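Side-chain contacts in iron-regulated outer membrane protein (Neisseria meningitidis, PDB 4B7O), which probably imports iron, presumably as a siderophore complex, across the meningococcal outer membrane as a TonB-dependent transporter: residues Thr73-Asp78 with Gly701-Asn706; Gln175-Gly180 with Gly186-Ser191; Ala671-Arg676 with Glu681-Lys686. One frame throughout, in Å; residues are numbered along the deposited sequence.

Contact 1: residues Thr73-Asp78 with Gly701-Asn706; sequences TLQQKD and GKDTLN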
ATOM      1  N   THR A  73     -15.732  -4.057   1.259  1.00 46.38           N
ATOM      2  CA  THR A  73     -16.359  -4.980   0.368  1.00 48.46           C
ATOM      3  C   THR A  73     -17.059  -4.113  -0.673  1.00 47.48           C
ATOM      4  O   THR A  73     -17.297  -2.918  -0.426  1.00 42.60           O
ATOM      5  CB  THR A  73     -17.346  -5.837   1.200  1.00 53.22           C
ATOM      6  OG1 THR A  73     -17.290  -7.192   0.783  1.00 58.39           O
ATOM      7  CG2 THR A  73     -18.757  -5.323   1.150  1.00 46.43           C
ATOM      8  N   LEU A  74     -17.366  -4.705  -1.828  1.00 44.35           N
ATOM      9  CA  LEU A  74     -17.895  -3.964  -2.952  1.00 40.60           C
ATOM     10  C   LEU A  74     -19.258  -3.426  -2.618  1.00 39.86           C
ATOM     11  O   LEU A  74     -19.547  -2.264  -2.878  1.00 37.75           O
ATOM     12  CB  LEU A  74     -17.939  -4.800  -4.231  1.00 39.64           C
ATOM     13  CG  LEU A  74     -18.268  -4.015  -5.520  1.00 39.14           C
ATOM     14  CD1 LEU A  74     -17.296  -2.872  -5.769  1.00 38.13           C
ATOM     15  CD2 LEU A  74     -18.293  -4.905  -6.752  1.00 33.89           C
ATOM     16  N   GLN A  75     -20.082  -4.244  -1.990  1.00 40.62           N
ATOM     17  CA  GLN A  75     -21.369  -3.758  -1.603  1.00 46.35           C
ATOM     18  C   GLN A  75     -21.212  -2.585  -0.605  1.00 45.58           C
ATOM     19  O   GLN A  75     -22.018  -1.673  -0.626  1.00 43.67           O
ATOM     20  CB  GLN A  75     -22.277  -4.902  -1.130  1.00 50.77           C
ATOM     21  CG  GLN A  75     -22.230  -5.224   0.359  1.00 61.15           C
ATOM     22  CD  GLN A  75     -23.131  -4.325   1.201  1.00 65.62           C
ATOM     23  OE1 GLN A  75     -24.242  -3.948   0.780  1.00 65.69           O
ATOM     24  NE2 GLN A  75     -22.655  -3.970   2.401  1.00 65.05           N
ATOM     25  N   GLN A  76     -20.153  -2.565   0.205  1.00 42.09           N
ATOM     26  CA  GLN A  76     -19.903  -1.410   1.076  1.00 44.76           C
ATOM     27  C   GLN A  76     -19.383  -0.189   0.384  1.00 45.71           C
ATOM     28  O   GLN A  76     -19.781   0.920   0.701  1.00 48.47           O
ATOM     29  CB  GLN A  76     -18.904  -1.736   2.150  1.00 51.30           C
ATOM     30  CG  GLN A  76     -19.565  -2.210   3.422  1.00 58.87           C
ATOM     31  CD  GLN A  76     -18.613  -3.013   4.272  1.00 64.96           C
ATOM     32  OE1 GLN A  76     -17.374  -2.928   4.123  1.00 68.63           O
ATOM     33  NE2 GLN A  76     -19.177  -3.800   5.178  1.00 60.72           N
ATOM     34  N   LYS A  77     -18.466  -0.387  -0.547  1.00 41.87           N
ATOM     35  CA  LYS A  77     -17.949   0.688  -1.357  1.00 39.69           C
ATOM     36  C   LYS A  77     -19.061   1.396  -2.184  1.00 39.63           C
ATOM     37  O   LYS A  77     -19.068   2.598  -2.322  1.00 42.58           O
ATOM     38  CB  LYS A  77     -16.891   0.093  -2.243  1.00 40.57           C
ATOM     39  CG  LYS A  77     -15.802   1.040  -2.649  1.00 42.27           C
ATOM     40  CD  LYS A  77     -14.588   0.234  -3.030  1.00 41.75           C
ATOM     41  CE  LYS A  77     -14.952  -0.964  -3.907  1.00 47.26           C
ATOM     42  NZ  LYS A  77     -15.328  -0.530  -5.286  1.00 52.66           N
ATOM     43  N   ASP A  78     -20.049   0.650  -2.644  1.00 35.17           N
ATOM     44  CA  ASP A  78     -21.117   1.220  -3.377  1.00 38.01           C
ATOM     45  C   ASP A  78     -21.912   2.184  -2.526  1.00 38.46           C
ATOM     46  O   ASP A  78     -22.605   3.018  -3.035  1.00 42.68           O
ATOM     47  CB  ASP A  78     -22.035   0.103  -3.893  1.00 41.58           C
ATOM     48  CG  ASP A  78     -21.484  -0.579  -5.142  1.00 41.67           C
ATOM     49  OD1 ASP A  78     -20.489  -0.082  -5.678  1.00 45.35           O
ATOM     50  OD2 ASP A  78     -22.012  -1.623  -5.574  1.00 48.96           O
ATOM     51  N   GLY A 701     -34.783   0.029  -3.012  1.00 45.82           N
ATOM     52  CA  GLY A 701     -34.676  -0.959  -1.936  1.00 48.01           C
ATOM     53  C   GLY A 701     -33.619  -2.077  -2.090  1.00 49.62           C
ATOM     54  O   GLY A 701     -33.429  -2.890  -1.194  1.00 45.63           O
ATOM     55  N   LYS A 702     -32.915  -2.120  -3.214  1.00 47.94           N
ATOM     56  CA  LYS A 702     -31.923  -3.141  -3.382  1.00 48.12           C
ATOM     57  C   LYS A 702     -30.541  -2.554  -3.731  1.00 48.10           C
ATOM     58  O   LYS A 702     -30.379  -1.348  -3.813  1.00 53.37           O
ATOM     59  CB  LYS A 702     -32.426  -4.140  -4.402  1.00 49.96           C
ATOM     60  CG  LYS A 702     -32.835  -3.494  -5.697  1.00 54.95           C
ATOM     61  CD  LYS A 702     -32.893  -4.504  -6.838  1.00 57.84           C
ATOM     62  CE  LYS A 702     -34.291  -5.043  -7.042  1.00 58.90           C
ATOM     63  NZ  LYS A 702     -34.399  -6.391  -6.435  1.00 66.76           N
ATOM     64  N   ASP A 703     -29.529  -3.388  -3.901  1.00 44.37           N
ATOM     65  CA  ASP A 703     -28.171  -2.860  -4.079  1.00 42.04           C
ATOM     66  C   ASP A 703     -27.872  -2.454  -5.500  1.00 42.75           C
ATOM     67  O   ASP A 703     -26.729  -2.337  -5.871  1.00 41.77           O
ATOM     68  CB  ASP A 703     -27.141  -3.879  -3.607  1.00 41.86           C
ATOM     69  CG  ASP A 703     -27.246  -4.160  -2.106  1.00 47.52           C
ATOM     70  OD1 ASP A 703     -27.803  -3.335  -1.335  1.00 46.62           O
ATOM     71  OD2 ASP A 703     -26.763  -5.227  -1.679  1.00 51.81           O
ATOM     72  N   THR A 704     -28.891  -2.215  -6.308  1.00 43.29           N
ATOM     73  CA  THR A 704     -28.625  -1.910  -7.698  1.00 43.20           C
ATOM     74  C   THR A 704     -28.581  -0.414  -7.935  1.00 43.66           C
ATOM     75  O   THR A 704     -28.111   0.052  -8.984  1.00 43.66           O
ATOM     76  CB  THR A 704     -29.676  -2.517  -8.627  1.00 43.83           C
ATOM     77  OG1 THR A 704     -30.942  -2.425  -7.986  1.00 43.75           O
ATOM     78  CG2 THR A 704     -29.359  -3.961  -8.877  1.00 45.23           C
ATOM     79  N   LEU A 705     -29.103   0.348  -6.994  1.00 41.63           N
ATOM     80  CA  LEU A 705     -29.038   1.763  -7.129  1.00 40.76           C
ATOM     81  C   LEU A 705     -28.720   2.335  -5.774  1.00 42.47           C
ATOM     82  O   LEU A 705     -29.512   2.197  -4.827  1.00 40.65           O
ATOM     83  CB  LEU A 705     -30.355   2.302  -7.722  1.00 46.03           C
ATOM     84  CG  LEU A 705     -30.573   3.827  -7.725  1.00 47.17           C
ATOM     85  CD1 LEU A 705     -29.597   4.553  -8.658  1.00 41.52           C
ATOM     86  CD2 LEU A 705     -32.015   4.114  -8.123  1.00 47.25           C
ATOM     87  N   ASN A 706     -27.528   2.913  -5.661  1.00 41.21           N
ATOM     88  CA  ASN A 706     -27.178   3.728  -4.488  1.00 38.79           C
ATOM     89  C   ASN A 706     -27.083   5.223  -4.791  1.00 41.34           C
ATOM     90  O   ASN A 706     -26.488   5.649  -5.815  1.00 38.22           O
ATOM     91  CB  ASN A 706     -25.829   3.306  -3.946  1.00 41.78           C
ATOM     92  CG  ASN A 706     -25.829   1.887  -3.451  1.00 43.24           C
ATOM     93  OD1 ASN A 706     -26.504   1.558  -2.483  1.00 41.73           O
ATOM     94  ND2 ASN A 706     -25.039   1.051  -4.080  1.00 41.98           N
TER
HETATM   95  O   HOH W   1     -24.824  -1.506  -1.814  1.00 48.31           O
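Asn706 and Asp78 face one another with their side chains crossing at about a right angle, and the flat amide and carboxylate groups are turned 47° apart. The asparagine does not bond to the carboxylate: its ND2 lies 3.2 Å from Asp78 CB, against the base of the aspartate side chain. Asp78 O is almost as near, but the angle is too poor for a hydrogen bond, and that carbonyl is instead bonded to Asn708 ND2. With CG set beside the backbone N (chi1 -80°), the Asp78 carboxylate is left to form a salt bridge from OD1 to Arg188. The amide oxygen of Asn706 is likewise engaged, bonded to Asn696 and Lys698, which should help fix the rotation of the amide.

A water links the two segments beside this pair. It donates to Gln75 O at 3.1 Å and accepts a weak, 3.4 Å bond from Asn706 ND2. Further along, the Gln75 side chain bends at its second torsion and brings its end near the Asp703 carboxylate, with no bond between them. The two side chains cross obliquely in a looser, more exposed approach.

The arrangement is that of a plug held inside a barrel: the short helix 74-77 of the plug domain meets the short loop leading into strand 705-712 of a TonB-dependent receptor.

Contact 2: residues Gln175-Gly180 with Gly186-Ser191; sequences QDLLKG and GVRLNS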
ATOM      1  N   GLN A 175     -18.818 -11.665 -11.470  1.00 38.79           N
ATOM      2  CA  GLN A 175     -19.662 -12.274 -10.439  1.00 38.78           C
ATOM      3  C   GLN A 175     -20.088 -11.232  -9.369  1.00 39.80           C
ATOM      4  O   GLN A 175     -21.246 -11.171  -8.987  1.00 41.91           O
ATOM      5  CB  GLN A 175     -18.917 -13.517  -9.830  1.00 40.29           C
ATOM      6  CG  GLN A 175     -19.630 -14.286  -8.713  1.00 54.54           C
ATOM      7  CD  GLN A 175     -21.089 -14.650  -9.047  1.00 69.07           C
ATOM      8  OE1 GLN A 175     -22.037 -13.957  -8.622  1.00 78.17           O
ATOM      9  NE2 GLN A 175     -21.277 -15.717  -9.840  1.00 67.75           N
ATOM     10  N   ASP A 176     -19.142 -10.443  -8.858  1.00 37.89           N
ATOM     11  CA  ASP A 176     -19.456  -9.355  -7.946  1.00 39.28           C
ATOM     12  C   ASP A 176     -20.321  -8.245  -8.566  1.00 42.48           C
ATOM     13  O   ASP A 176     -21.204  -7.697  -7.870  1.00 40.53           O
ATOM     14  CB  ASP A 176     -18.188  -8.747  -7.430  1.00 41.25           C
ATOM     15  CG  ASP A 176     -17.219  -9.787  -6.956  1.00 54.95           C
ATOM     16  OD1 ASP A 176     -17.645 -10.711  -6.189  1.00 55.34           O
ATOM     17  OD2 ASP A 176     -16.023  -9.684  -7.361  1.00 60.48           O
ATOM     18  N   LEU A 177     -20.115  -7.925  -9.851  1.00 32.40           N
ATOM     19  CA  LEU A 177     -20.922  -6.876 -10.441  1.00 36.62           C
ATOM     20  C   LEU A 177     -22.335  -7.364 -10.734  1.00 37.05           C
ATOM     21  O   LEU A 177     -23.297  -6.580 -10.739  1.00 36.85           O
ATOM     22  CB  LEU A 177     -20.263  -6.285 -11.697  1.00 40.83           C
ATOM     23  CG  LEU A 177     -19.149  -5.276 -11.386  1.00 42.77           C
ATOM     24  CD1 LEU A 177     -18.341  -4.916 -12.610  1.00 44.03           C
ATOM     25  CD2 LEU A 177     -19.754  -4.021 -10.817  1.00 40.60           C
ATOM     26  N   LEU A 178     -22.471  -8.672 -10.922  1.00 36.86           N
ATOM     27  CA  LEU A 178     -23.782  -9.277 -11.174  1.00 40.49           C
ATOM     28  C   LEU A 178     -24.632  -9.456  -9.915  1.00 44.29           C
ATOM     29  O   LEU A 178     -25.794  -9.871  -9.993  1.00 48.61           O
ATOM     30  CB  LEU A 178     -23.608 -10.629 -11.870  1.00 38.20           C
ATOM     31  CG  LEU A 178     -23.115 -10.543 -13.318  1.00 40.46           C
ATOM     32  CD1 LEU A 178     -22.608 -11.910 -13.703  1.00 39.00           C
ATOM     33  CD2 LEU A 178     -24.169 -10.056 -14.302  1.00 35.49           C
ATOM     34  N   LYS A 179     -24.060  -9.100  -8.769  1.00 46.84           N
ATOM     35  CA  LYS A 179     -24.620  -9.428  -7.466  1.00 48.34           C
ATOM     36  C   LYS A 179     -26.034  -8.984  -7.260  1.00 59.10           C
ATOM     37  O   LYS A 179     -26.818  -9.705  -6.637  1.00 82.42           O
ATOM     38  CB  LYS A 179     -23.798  -8.835  -6.336  1.00 50.71           C
ATOM     39  CG  LYS A 179     -23.579  -9.765  -5.155  1.00 49.82           C
ATOM     40  CD  LYS A 179     -22.347 -10.647  -5.320  1.00 51.26           C
ATOM     41  CE  LYS A 179     -21.644 -10.856  -3.973  1.00 52.31           C
ATOM     42  NZ  LYS A 179     -20.568 -11.888  -4.055  1.00 56.78           N
ATOM     43  N   GLY A 180     -26.422  -7.819  -7.721  1.00 52.53           N
ATOM     44  CA  GLY A 180     -27.800  -7.500  -7.364  1.00 51.23           C
ATOM     45  C   GLY A 180     -28.819  -7.869  -8.424  1.00 53.04           C
ATOM     46  O   GLY A 180     -29.998  -7.605  -8.244  1.00 44.46           O
ATOM     47  N   GLY A 186     -24.813  -7.502 -17.231  1.00 37.75           N
ATOM     48  CA  GLY A 186     -25.271  -6.167 -16.922  1.00 38.07           C
ATOM     49  C   GLY A 186     -24.347  -5.036 -17.323  1.00 36.99           C
ATOM     50  O   GLY A 186     -23.201  -5.255 -17.748  1.00 37.61           O
ATOM     51  N   VAL A 187     -24.847  -3.821 -17.112  1.00 36.57           N
ATOM     52  CA  VAL A 187     -24.067  -2.591 -17.161  1.00 35.88           C
ATOM     53  C   VAL A 187     -24.127  -1.819 -15.793  1.00 38.06           C
ATOM     54  O   VAL A 187     -25.122  -1.818 -15.080  1.00 41.25           O
ATOM     55  CB  VAL A 187     -24.623  -1.679 -18.279  1.00 38.13           C
ATOM     56  CG1 VAL A 187     -23.765  -0.421 -18.437  1.00 35.05           C
ATOM     57  CG2 VAL A 187     -24.705  -2.431 -19.601  1.00 32.37           C
ATOM     58  N   ARG A 188     -23.045  -1.174 -15.426  1.00 39.15           N
ATOM     59  CA  ARG A 188     -23.081  -0.336 -14.264  1.00 39.95           C
ATOM     60  C   ARG A 188     -22.595   1.020 -14.688  1.00 41.02           C
ATOM     61  O   ARG A 188     -21.550   1.107 -15.314  1.00 43.90           O
ATOM     62  CB  ARG A 188     -22.160  -0.898 -13.241  1.00 38.45           C
ATOM     63  CG  ARG A 188     -22.224  -0.163 -11.932  1.00 41.79           C
ATOM     64  CD  ARG A 188     -20.950  -0.454 -11.172  1.00 35.81           C
ATOM     65  NE  ARG A 188     -21.010   0.046  -9.802  1.00 34.97           N
ATOM     66  CZ  ARG A 188     -20.231   1.025  -9.341  1.00 32.42           C
ATOM     67  NH1 ARG A 188     -19.375   1.659 -10.155  1.00 29.93           N
ATOM     68  NH2 ARG A 188     -20.342   1.388  -8.074  1.00 27.18           N
ATOM     69  N   LEU A 189     -23.358   2.069 -14.411  1.00 38.40           N
ATOM     70  CA  LEU A 189     -22.815   3.415 -14.618  1.00 42.35           C
ATOM     71  C   LEU A 189     -22.646   4.037 -13.273  1.00 41.92           C
ATOM     72  O   LEU A 189     -23.416   3.721 -12.335  1.00 44.99           O
ATOM     73  CB  LEU A 189     -23.731   4.299 -15.475  1.00 41.23           C
ATOM     74  CG  LEU A 189     -24.235   3.645 -16.757  1.00 50.24           C
ATOM     75  CD1 LEU A 189     -25.635   4.146 -17.111  1.00 48.59           C
ATOM     76  CD2 LEU A 189     -23.231   3.801 -17.893  1.00 43.46           C
ATOM     77  N   ASN A 190     -21.685   4.943 -13.157  1.00 38.77           N
ATOM     78  CA  ASN A 190     -21.634   5.740 -11.916  1.00 39.95           C
ATOM     79  C   ASN A 190     -21.230   7.220 -12.112  1.00 36.90           C
ATOM     80  O   ASN A 190     -20.650   7.571 -13.093  1.00 38.98           O
ATOM     81  CB  ASN A 190     -20.720   5.045 -10.911  1.00 38.35           C
ATOM     82  CG  ASN A 190     -19.274   5.296 -11.208  1.00 37.65           C
ATOM     83  OD1 ASN A 190     -18.720   4.726 -12.137  1.00 40.87           O
ATOM     84  ND2 ASN A 190     -18.682   6.208 -10.473  1.00 35.76           N
ATOM     85  N   SER A 191     -21.515   8.080 -11.153  1.00 41.22           N
ATOM     86  CA  SER A 191     -21.123   9.493 -11.225  1.00 39.74           C
ATOM     87  C   SER A 191     -20.875   9.995  -9.852  1.00 35.96           C
ATOM     88  O   SER A 191     -21.479   9.500  -8.902  1.00 40.48           O
ATOM     89  CB  SER A 191     -22.303  10.309 -11.746  1.00 45.89           C
ATOM     90  OG  SER A 191     -22.215  10.431 -13.144  1.00 49.69           O
TER
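Leu177 meets Arg188 where the last short helix of the plug, 174-177, leads through a brief connection into strand 185-194, the first strand of the transmembrane barrel. This is the connection between the two domains of a TonB-dependent transporter, with the chain turning from the plug directly onto the barrel wall that surrounds it.

The contact is van der Waals packing by leucine methyl groups, with no hydrogen bond across it. Leu177 CD2 rests 3.8 Å from Arg188 CD, so the methyl group touches the aliphatic shaft of the arginine, and the two side chains cross at about a right angle. The arginine can offer that shaft because its chain is extended from CG to NE, with CG opposite the backbone N (chi1 -174°). One residue on, Leu178 sends its CD2 to the backbone of the strand, 3.9 Å from Gly186 N. Both leucines also lean on Phe206 in the neighbouring strand 198-209, and Leu177 reaches Ser204 and Val172 as well.

Polar interactions lie around this packing. Leu177 O accepts a hydrogen bond from Lys744 NZ, tying the backbone at Leu177 to the final barrel strand. Within 175-180, Lys179 NZ and Asp176 OD1 form only a long ion pair.

Backbone hydrogen bonds hold the strand itself in the wall: Gly186 and Arg188 pair with Phe206 and Ser204 on one neighbour, Val187 and Leu189 with Phe745 and Tyr743 near the C-terminus.

At the far end of the extended arginine, NH2 is taken by Asp78 of the plug, whereas NE, buried by the contact, has no hydrogen-bonding partner in the model.

Contact 3: residues Ala671-Arg676 with Glu681-Lys686; sequences AGQKDR and ENVVRK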
ATOM      1  N   ALA A 671      18.552   8.133  17.017  1.00 48.23           N
ATOM      2  CA  ALA A 671      19.654   9.112  16.930  1.00 52.57           C
ATOM      3  C   ALA A 671      19.183  10.596  16.702  1.00 55.21           C
ATOM      4  O   ALA A 671      19.944  11.534  16.946  1.00 59.05           O
ATOM      5  CB  ALA A 671      20.661   8.665  15.859  1.00 45.92           C
ATOM      6  N   GLY A 672      17.929  10.795  16.270  1.00 56.96           N
ATOM      7  CA  GLY A 672      17.354  12.140  16.011  1.00 53.88           C
ATOM      8  C   GLY A 672      17.375  12.475  14.518  1.00 50.69           C
ATOM      9  O   GLY A 672      18.181  11.955  13.752  1.00 52.66           O
ATOM     10  N   GLN A 673      16.478  13.327  14.065  1.00 50.02           N
ATOM     11  CA  GLN A 673      16.502  13.682  12.650  1.00 47.85           C
ATOM     12  C   GLN A 673      16.975  15.133  12.434  1.00 45.83           C
ATOM     13  O   GLN A 673      16.770  15.993  13.288  1.00 47.02           O
ATOM     14  CB  GLN A 673      15.164  13.346  11.963  1.00 42.97           C
ATOM     15  CG  GLN A 673      14.184  14.482  11.826  1.00 45.10           C
ATOM     16  CD  GLN A 673      12.782  14.008  11.503  1.00 49.29           C
ATOM     17  OE1 GLN A 673      12.436  12.860  11.762  1.00 59.19           O
ATOM     18  NE2 GLN A 673      11.943  14.907  10.992  1.00 46.16           N
ATOM     19  N   LYS A 674      17.643  15.386  11.309  1.00 52.42           N
ATOM     20  CA  LYS A 674      18.256  16.722  11.062  1.00 63.40           C
ATOM     21  C   LYS A 674      17.714  17.514   9.845  1.00 67.22           C
ATOM     22  O   LYS A 674      17.307  16.920   8.822  1.00 65.76           O
ATOM     23  CB  LYS A 674      19.800  16.642  11.050  1.00 54.65           C
ATOM     24  CG  LYS A 674      20.355  15.331  10.499  1.00 59.32           C
ATOM     25  CD  LYS A 674      21.889  15.320  10.399  1.00 64.74           C
ATOM     26  CE  LYS A 674      22.591  14.985  11.724  1.00 61.48           C
ATOM     27  NZ  LYS A 674      21.908  15.618  12.904  1.00 66.26           N
ATOM     28  N   ASP A 675      17.703  18.842   9.978  1.00 62.13           N
ATOM     29  CA  ASP A 675      17.298  19.753   8.899  1.00 66.05           C
ATOM     30  C   ASP A 675      18.472  19.912   7.912  1.00 63.88           C
ATOM     31  O   ASP A 675      19.053  18.912   7.529  1.00 61.90           O
ATOM     32  CB  ASP A 675      16.807  21.102   9.474  1.00 62.96           C
ATOM     33  CG  ASP A 675      17.902  21.861  10.248  1.00 67.50           C
ATOM     34  OD1 ASP A 675      19.122  21.651   9.935  1.00 62.87           O
ATOM     35  OD2 ASP A 675      17.538  22.654  11.169  1.00 60.94           O
ATOM     36  N   ARG A 676      18.834  21.146   7.527  1.00 70.32           N
ATOM     37  CA  ARG A 676      19.973  21.401   6.608  1.00 68.10           C
ATOM     38  C   ARG A 676      20.853  22.630   6.991  1.00 63.88           C
ATOM     39  O   ARG A 676      21.763  22.577   7.835  1.00 56.20           O
ATOM     40  CB  ARG A 676      19.450  21.495   5.150  1.00 72.00           C
ATOM     41  CG  ARG A 676      18.273  22.469   4.893  1.00 68.79           C
ATOM     42  CD  ARG A 676      18.683  23.953   4.804  1.00 69.95           C
ATOM     43  NE  ARG A 676      18.873  24.589   6.129  1.00 77.15           N
ATOM     44  CZ  ARG A 676      19.758  25.556   6.441  1.00 70.35           C
ATOM     45  NH1 ARG A 676      20.586  26.060   5.544  1.00 69.77           N
ATOM     46  NH2 ARG A 676      19.815  26.027   7.672  1.00 62.74           N
ATOM     47  N   GLU A 681      16.267  18.150  14.663  1.00 51.51           N
ATOM     48  CA  GLU A 681      14.902  18.689  14.670  1.00 56.10           C
ATOM     49  C   GLU A 681      14.143  18.197  15.903  1.00 57.46           C
ATOM     50  O   GLU A 681      14.165  17.001  16.255  1.00 60.03           O
ATOM     51  CB  GLU A 681      14.125  18.328  13.408  1.00 55.46           C
ATOM     52  CG  GLU A 681      14.834  18.592  12.090  1.00 57.81           C
ATOM     53  CD  GLU A 681      13.922  18.352  10.887  1.00 59.99           C
ATOM     54  OE1 GLU A 681      13.050  19.231  10.606  1.00 58.29           O
ATOM     55  OE2 GLU A 681      14.077  17.279  10.239  1.00 57.01           O
ATOM     56  N   ASN A 682      13.461  19.110  16.562  1.00 48.98           N
ATOM     57  CA  ASN A 682      12.644  18.693  17.645  1.00 50.16           C
ATOM     58  C   ASN A 682      11.195  18.391  17.189  1.00 46.97           C
ATOM     59  O   ASN A 682      10.310  19.226  17.339  1.00 49.49           O
ATOM     60  CB  ASN A 682      12.671  19.744  18.742  1.00 50.14           C
ATOM     61  CG  ASN A 682      11.792  19.350  19.879  1.00 58.35           C
ATOM     62  OD1 ASN A 682      11.998  18.285  20.470  1.00 55.12           O
ATOM     63  ND2 ASN A 682      10.749  20.142  20.139  1.00 60.82           N
ATOM     64  N   VAL A 683      10.973  17.191  16.653  1.00 46.51           N
ATOM     65  CA  VAL A 683       9.679  16.773  16.047  1.00 41.99           C
ATOM     66  C   VAL A 683       8.485  16.710  17.000  1.00 46.12           C
ATOM     67  O   VAL A 683       8.494  15.968  17.978  1.00 41.91           O
ATOM     68  CB  VAL A 683       9.812  15.415  15.328  1.00 44.55           C
ATOM     69  CG1 VAL A 683       8.456  14.908  14.821  1.00 45.22           C
ATOM     70  CG2 VAL A 683      10.813  15.506  14.199  1.00 35.27           C
ATOM     71  N   VAL A 684       7.453  17.503  16.676  1.00 54.34           N
ATOM     72  CA  VAL A 684       6.160  17.566  17.371  1.00 47.43           C
ATOM     73  C   VAL A 684       5.082  17.653  16.311  1.00 48.97           C
ATOM     74  O   VAL A 684       5.252  18.415  15.359  1.00 46.68           O
ATOM     75  CB  VAL A 684       6.040  18.880  18.164  1.00 48.33           C
ATOM     76  CG1 VAL A 684       4.614  19.094  18.657  1.00 47.50           C
ATOM     77  CG2 VAL A 684       7.047  18.897  19.313  1.00 48.31           C
ATOM     78  N   ARG A 685       3.963  16.929  16.469  1.00 46.98           N
ATOM     79  CA  ARG A 685       2.890  16.971  15.452  1.00 40.79           C
ATOM     80  C   ARG A 685       1.612  17.223  16.185  1.00 41.04           C
ATOM     81  O   ARG A 685       1.212  16.439  17.042  1.00 40.47           O
ATOM     82  CB  ARG A 685       2.809  15.707  14.549  1.00 39.89           C
ATOM     83  CG  ARG A 685       4.167  15.072  14.204  1.00 44.72           C
ATOM     84  CD  ARG A 685       4.108  13.734  13.465  1.00 46.22           C
ATOM     85  NE  ARG A 685       4.528  13.943  12.107  1.00 51.21           N
ATOM     86  CZ  ARG A 685       5.648  13.492  11.540  1.00 54.06           C
ATOM     87  NH1 ARG A 685       6.525  12.707  12.161  1.00 45.42           N
ATOM     88  NH2 ARG A 685       5.867  13.824  10.283  1.00 53.07           N
ATOM     89  N   LYS A 686       0.976  18.335  15.864  1.00 39.31           N
ATOM     90  CA  LYS A 686      -0.268  18.692  16.496  1.00 42.23           C
ATOM     91  C   LYS A 686      -1.334  17.631  16.194  1.00 41.00           C
ATOM     92  O   LYS A 686      -1.412  17.100  15.107  1.00 49.15           O
ATOM     93  CB  LYS A 686      -0.729  20.021  15.925  1.00 44.30           C
ATOM     94  CG  LYS A 686       0.112  21.224  16.351  1.00 50.79           C
ATOM     95  CD  LYS A 686      -0.411  22.521  15.708  1.00 51.46           C
ATOM     96  CE  LYS A 686      -1.856  22.804  16.136  1.00 50.16           C
ATOM     97  NZ  LYS A 686      -2.233  24.233  15.920  1.00 59.34           N
TER
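Gln673 and Glu681 are joined twice, once through the backbone and once through their side chains. Glu681 N donates to Gln673 O at 2.6 Å, a nearly straight bond with an angle of 164° at the hydrogen. The side chains then run obliquely past each other. Glu681 sets CG beside its backbone N (chi1 -49°) and continues extended, which carries the carboxylate over to the glutamine. Gln673 leaves the backbone at chi1 97°, off the usual staggered positions, and runs extended beyond CG, which brings its amide to OE2. There Gln673 NE2 donates to Glu681 OE2 at 3.3 Å. The oxygen lies close to the amide plane, yet the amide approaches it from well above the carboxylate plane. Gln673 CG also comes within 3.2 Å of the same OE2.

These residues belong to the long loop between strands 652-665 and 684-697 of the barrel, which in TonB-dependent transporters is on the extracellular side. Ser667 of the same loop bonds Gln673 OE1, and Trp726 NE1, from the loop after strand 705-712, bonds Glu681 OE1, so both flat groups are held at both polar atoms.

Val683 lays CG2 over the face of the Gln673 amide, 3.5 Å from NE2 and 3.7 Å from CD. Asp675 flanks the glutamate, with CB 4.1 Å from Glu681 CG; its carboxylate turns aside to a weak bond with Lys679 N.

Overall arrangement
Contacts 1 and 2 are neighbours, their centres about 9 Å apart, and the salt bridge between Asp78 OD1 and Arg188 NH2, 2.8 Å long, joins them. Together they bind the plug domain to the first and last parts of the barrel at what is probably its periplasmic end. Contact 3 lies across the chain's centre, its centre about 45 Å from that of contact 1 and about 49 Å from that of contact 2, and belongs to a loop that is probably extracellular. Along the chain, contact 2 and then contact 3 fall between the two segments of contact 1. Strand 684-697 runs from contact 3 toward the loop of contact 1, and its neighbour 705-712 starts there.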